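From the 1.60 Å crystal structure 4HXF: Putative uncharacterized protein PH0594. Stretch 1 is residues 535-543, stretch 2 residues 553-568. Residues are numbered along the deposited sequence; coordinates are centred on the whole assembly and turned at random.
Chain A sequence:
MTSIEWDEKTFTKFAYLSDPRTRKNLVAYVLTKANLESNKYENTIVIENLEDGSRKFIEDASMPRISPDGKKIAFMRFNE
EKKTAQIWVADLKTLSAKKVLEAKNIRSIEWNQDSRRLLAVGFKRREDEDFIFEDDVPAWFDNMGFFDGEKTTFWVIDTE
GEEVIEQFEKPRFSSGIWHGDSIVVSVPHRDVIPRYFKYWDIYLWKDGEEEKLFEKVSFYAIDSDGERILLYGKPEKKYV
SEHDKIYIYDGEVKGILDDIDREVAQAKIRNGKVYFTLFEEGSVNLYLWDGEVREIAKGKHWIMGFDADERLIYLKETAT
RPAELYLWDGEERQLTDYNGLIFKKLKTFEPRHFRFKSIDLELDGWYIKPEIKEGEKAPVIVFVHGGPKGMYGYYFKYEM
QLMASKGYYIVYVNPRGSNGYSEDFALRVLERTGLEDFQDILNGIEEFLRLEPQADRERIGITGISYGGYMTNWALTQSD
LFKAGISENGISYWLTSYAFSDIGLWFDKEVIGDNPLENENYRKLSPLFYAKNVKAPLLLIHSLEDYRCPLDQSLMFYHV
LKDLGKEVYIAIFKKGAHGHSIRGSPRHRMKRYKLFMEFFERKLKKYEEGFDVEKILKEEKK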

# COMPACT_ATOMS: atom_id res chain seq x y z
N LYS A 535 27.73 44.29 18.69
CA LYS A 535 28.38 43.79 19.90
C LYS A 535 27.48 42.81 20.66
O LYS A 535 27.95 42.16 21.57
N ALA A 536 26.18 42.78 20.38
CA ALA A 536 25.25 41.95 21.13
C ALA A 536 24.97 40.66 20.41
O ALA A 536 24.84 40.67 19.19
N PRO A 537 24.82 39.57 21.14
CA PRO A 537 24.42 38.32 20.46
C PRO A 537 23.09 38.43 19.73
O PRO A 537 22.13 39.07 20.24
N LEU A 538 23.06 37.83 18.56
CA LEU A 538 21.92 37.94 17.65
C LEU A 538 21.50 36.54 17.16
O LEU A 538 22.29 35.73 16.77
N LEU A 539 20.22 36.29 17.21
CA LEU A 539 19.57 35.13 16.58
C LEU A 539 18.82 35.63 15.41
O LEU A 539 17.93 36.53 15.53
N LEU A 540 19.16 35.08 14.26
CA LEU A 540 18.44 35.32 13.00
C LEU A 540 17.52 34.14 12.73
O LEU A 540 17.89 32.95 12.89
N ILE A 541 16.22 34.44 12.44
CA ILE A 541 15.26 33.41 12.09
C ILE A 541 14.80 33.73 10.70
O ILE A 541 14.43 34.90 10.41
N HIS A 542 14.71 32.71 9.85
CA HIS A 542 14.21 32.87 8.50
C HIS A 542 13.48 31.62 8.08
O HIS A 542 13.47 30.63 8.79
N SER A 543 12.64 31.72 7.03
CA SER A 543 11.96 30.58 6.51
C SER A 543 12.12 30.51 5.04
O SER A 543 12.22 31.54 4.35
N GLN A 553 18.46 37.94 2.95
CA GLN A 553 18.39 39.03 3.92
C GLN A 553 18.89 38.61 5.31
O GLN A 553 19.49 39.41 6.01
N SER A 554 18.64 37.39 5.69
CA SER A 554 19.16 36.82 6.96
C SER A 554 20.50 36.17 6.74
O SER A 554 21.41 36.40 7.56
N LEU A 555 20.63 35.37 5.68
CA LEU A 555 21.86 34.54 5.57
C LEU A 555 23.09 35.40 5.25
O LEU A 555 24.22 35.17 5.76
N MET A 556 22.92 36.46 4.45
CA MET A 556 24.06 37.34 4.16
C MET A 556 24.53 38.00 5.44
O MET A 556 25.72 38.11 5.64
N PHE A 557 23.62 38.52 6.25
CA PHE A 557 23.90 39.17 7.50
C PHE A 557 24.60 38.18 8.47
O PHE A 557 25.66 38.50 9.04
N TYR A 558 24.09 36.98 8.55
CA TYR A 558 24.70 35.90 9.30
C TYR A 558 26.14 35.61 8.86
O TYR A 558 27.10 35.67 9.70
N HIS A 559 26.36 35.36 7.55
CA HIS A 559 27.72 35.08 7.10
C HIS A 559 28.74 36.20 7.35
O HIS A 559 29.89 35.98 7.73
N VAL A 560 28.26 37.43 7.07
CA VAL A 560 29.13 38.60 7.21
C VAL A 560 29.43 38.82 8.66
O VAL A 560 30.60 39.09 9.01
N LEU A 561 28.45 38.72 9.54
CA LEU A 561 28.73 38.81 11.01
C LEU A 561 29.71 37.71 11.49
O LEU A 561 30.65 38.00 12.23
N LYS A 562 29.60 36.49 10.98
CA LYS A 562 30.53 35.47 11.32
C LYS A 562 31.94 35.80 10.76
O LYS A 562 32.95 35.56 11.44
N ASP A 563 32.00 36.40 9.56
CA ASP A 563 33.29 36.75 8.91
C ASP A 563 34.02 37.80 9.77
O ASP A 563 35.23 37.93 9.73
N LEU A 564 33.20 38.52 10.59
CA LEU A 564 33.68 39.61 11.46
C LEU A 564 33.82 39.12 12.91
O LEU A 564 34.11 39.93 13.82
N GLY A 565 33.72 37.81 13.14
CA GLY A 565 33.96 37.27 14.49
C GLY A 565 32.84 37.53 15.50
O GLY A 565 33.06 37.33 16.69
N LYS A 566 31.62 37.80 15.06
CA LYS A 566 30.50 38.10 16.00
C LYS A 566 29.81 36.82 16.44
O LYS A 566 29.85 35.82 15.75
N GLU A 567 29.18 36.90 17.58
CA GLU A 567 28.35 35.85 18.09
C GLU A 567 26.97 35.98 17.46
O GLU A 567 26.17 36.85 17.83
N VAL A 568 26.65 35.08 16.56
CA VAL A 568 25.42 35.09 15.77
C VAL A 568 25.03 33.66 15.46
O VAL A 568 25.94 32.79 15.39

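The most striking feature of this contact is a short polar link beside a mainly apolar side-chain core: ND1 of His542 lies 2.7 Å from OG of Ser554, a hydrogen bond in which either atom could be the donor. Both residues are buried and both direct their CA-to-CB bonds toward the opposing stretch. Ser554, with chi1 at -64° (m), meets the imidazole at its edge, near the ring plane, where a nitrogen lone pair or N-H bond lies. The histidine reaches it with an off-rotamer chi1 of -143° and chi2 of 92°, while its NE2 is satisfied elsewhere in the structure.

The contact illustrates a general principle of alpha/beta folds: a strand buries alternate side chains against a helix that runs back across it, here at 150° to the strand direction, with the two axes 8.4 Å apart at closest approach. Leu540 and His542 point toward the second stretch, whereas Leu539 and Ile541 point away. Leu540 is the centrepiece. In the m, t rotamer (chi1 -73°, chi2 155°), Leu540 CD1 lies 3.5 Å from the Ser554 carbonyl O and 3.7 Å from Tyr558 CB, so this methyl rests on the helix backbone as well as on a side chain. Leu540 CD1 is also 3.9 Å from Val568 CG2. Leu540 CD2 approaches the edge of the Phe557 ring, 4.3 Å from Phe557 CD2.

The CB of Leu538 lies on the same sheet face as that of Val568, yet the t, p conformation brings the end of the side chain nearer the second stretch. Leu538 CD2 sits 3.7 Å from Leu561 CD1, 3.8 Å from Phe557 CE2 and 4.0 Å from Val568 CG2. Phe557 (chi1 -161°, t) and Leu561 (m, t) both point toward the strand, and Val568 adopts the p rotamer; helix and neighbouring strand residue both contact this one methyl, CD2 of Leu538.

Beyond the helix, the chain returns to pair with the strand in parallel, through a bridge between Leu538 and Val568. A weak hydrogen bond runs from Leu538 N to Glu567 O at 3.3 Å, and Val568 CA makes a CA-H...O contact of 3.3 Å with Leu538 O. Here the packing becomes more open: the extended, all-t Glu567 brings its carboxylate carbon CD to 3.8 Å from Pro537 CB, so the acid end, not the methylenes, lies nearest the proline. One water completes the junction, donating to Ala536 O (2.8 Å from the water O) and to Glu567 O (2.7 Å from the water O), bridging the two carbonyls.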

# COMPACT_ATOMS: atom_id res chain seq x y z
CB LYS A 535 28.72 44.96 20.83
CG LYS A 535 29.67 45.97 20.29
CD LYS A 535 29.86 47.15 21.26
CE LYS A 535 30.07 48.47 20.52
NZ LYS A 535 29.04 48.82 19.45
CB ALA A 536 23.90 42.71 21.29
CB PRO A 537 24.30 37.28 21.59
CG PRO A 537 24.35 38.11 22.83
CD PRO A 537 25.00 39.40 22.58
CB LEU A 538 22.32 38.80 16.46
CG LEU A 538 21.28 38.87 15.33
CD1 LEU A 538 19.96 39.60 15.74
CD2 LEU A 538 21.97 39.61 14.14
CB LEU A 539 18.59 34.42 17.54
CG LEU A 539 17.82 33.27 16.91
CD1 LEU A 539 18.68 32.10 16.37
CD2 LEU A 539 16.79 32.83 17.99
CB LEU A 540 19.42 35.51 11.81
CG LEU A 540 20.14 36.84 11.84
CD1 LEU A 540 21.51 36.72 11.07
CD2 LEU A 540 19.21 37.98 11.28
CB ILE A 541 14.06 33.44 13.07
CG1 ILE A 541 14.49 33.04 14.46
CG2 ILE A 541 12.97 32.46 12.56
CD1 ILE A 541 13.51 33.13 15.62
CB HIS A 542 15.32 33.16 7.51
CG HIS A 542 14.88 34.14 6.43
ND1 HIS A 542 15.07 35.51 6.57
CD2 HIS A 542 14.18 33.94 5.22
CE1 HIS A 542 14.56 36.11 5.47
NE2 HIS A 542 13.96 35.20 4.70
CB SER A 543 10.48 30.70 6.85
OG SER A 543 9.92 31.91 6.41
CB GLN A 553 16.97 39.59 4.08
CG GLN A 553 16.39 40.28 2.85
CD GLN A 553 17.28 41.45 2.39
OE1 GLN A 553 18.01 42.00 3.23
NE2 GLN A 553 17.26 41.80 1.07
CB SER A 554 18.24 35.86 7.71
OG SER A 554 17.04 36.54 8.17
CB LEU A 555 21.65 33.40 4.59
CG LEU A 555 22.84 32.43 4.43
CD1 LEU A 555 23.24 31.89 5.83
CD2 LEU A 555 22.50 31.23 3.46
CB MET A 556 23.78 38.37 3.05
CG MET A 556 23.51 37.82 1.71
SD MET A 556 23.45 39.13 0.43
CE MET A 556 22.15 40.17 1.02
CB PHE A 557 22.69 39.82 8.09
CG PHE A 557 22.96 40.88 9.15
CD1 PHE A 557 23.90 41.91 9.03
CD2 PHE A 557 22.09 40.97 10.23
CE1 PHE A 557 24.06 42.84 10.04
CE2 PHE A 557 22.22 41.96 11.19
CZ PHE A 557 23.14 42.94 11.05
CB TYR A 558 23.87 34.63 9.19
CG TYR A 558 24.52 33.44 9.91
CD1 TYR A 558 24.51 33.34 11.29
CD2 TYR A 558 25.25 32.53 9.22
CE1 TYR A 558 25.17 32.31 11.94
CE2 TYR A 558 25.95 31.52 9.83
CZ TYR A 558 25.89 31.41 11.22
OH TYR A 558 26.58 30.44 11.91
CB HIS A 559 27.76 34.73 5.60
CG HIS A 559 27.21 33.40 5.24
ND1 HIS A 559 26.80 33.07 3.97
CD2 HIS A 559 27.18 32.17 5.98
CE1 HIS A 559 26.50 31.69 3.94
NE2 HIS A 559 26.75 31.18 5.15
CB VAL A 560 28.55 39.83 6.51
CG1 VAL A 560 29.24 41.08 7.01
CG2 VAL A 560 28.59 39.67 4.96
CB LEU A 561 27.36 38.80 11.82
CG LEU A 561 26.51 40.04 11.70
CD1 LEU A 561 25.13 39.65 12.17
CD2 LEU A 561 27.15 41.20 12.47
CB LYS A 562 30.07 34.11 10.76
CG LYS A 562 28.86 33.54 11.52
CD LYS A 562 29.09 33.11 12.96
CE LYS A 562 30.11 32.14 13.08
NZ LYS A 562 30.31 31.67 14.56
CB ASP A 563 33.04 37.33 7.54
CG ASP A 563 34.21 37.18 6.58
OD1 ASP A 563 35.06 36.30 6.77
OD2 ASP A 563 34.25 37.97 5.62
CB LEU A 564 32.82 40.85 11.31
CG LEU A 564 32.85 41.50 9.95
CD1 LEU A 564 31.72 42.56 9.80
CD2 LEU A 564 34.21 42.14 9.64
CB LYS A 566 29.51 38.98 15.28
CG LYS A 566 30.11 40.25 14.61
CD LYS A 566 30.82 41.18 15.56
CE LYS A 566 31.20 42.47 14.88
NZ LYS A 566 31.81 43.41 15.86
CB GLU A 567 28.24 35.97 19.64
CG GLU A 567 27.37 34.82 20.15
CD GLU A 567 27.14 34.76 21.68
OE1 GLU A 567 26.42 33.85 22.08
OE2 GLU A 567 27.69 35.58 22.46
CB VAL A 568 25.55 35.98 14.53
CG1 VAL A 568 26.63 35.43 13.60
CG2 VAL A 568 24.12 36.20 13.89
O HOH W 1 26.68 39.51 17.50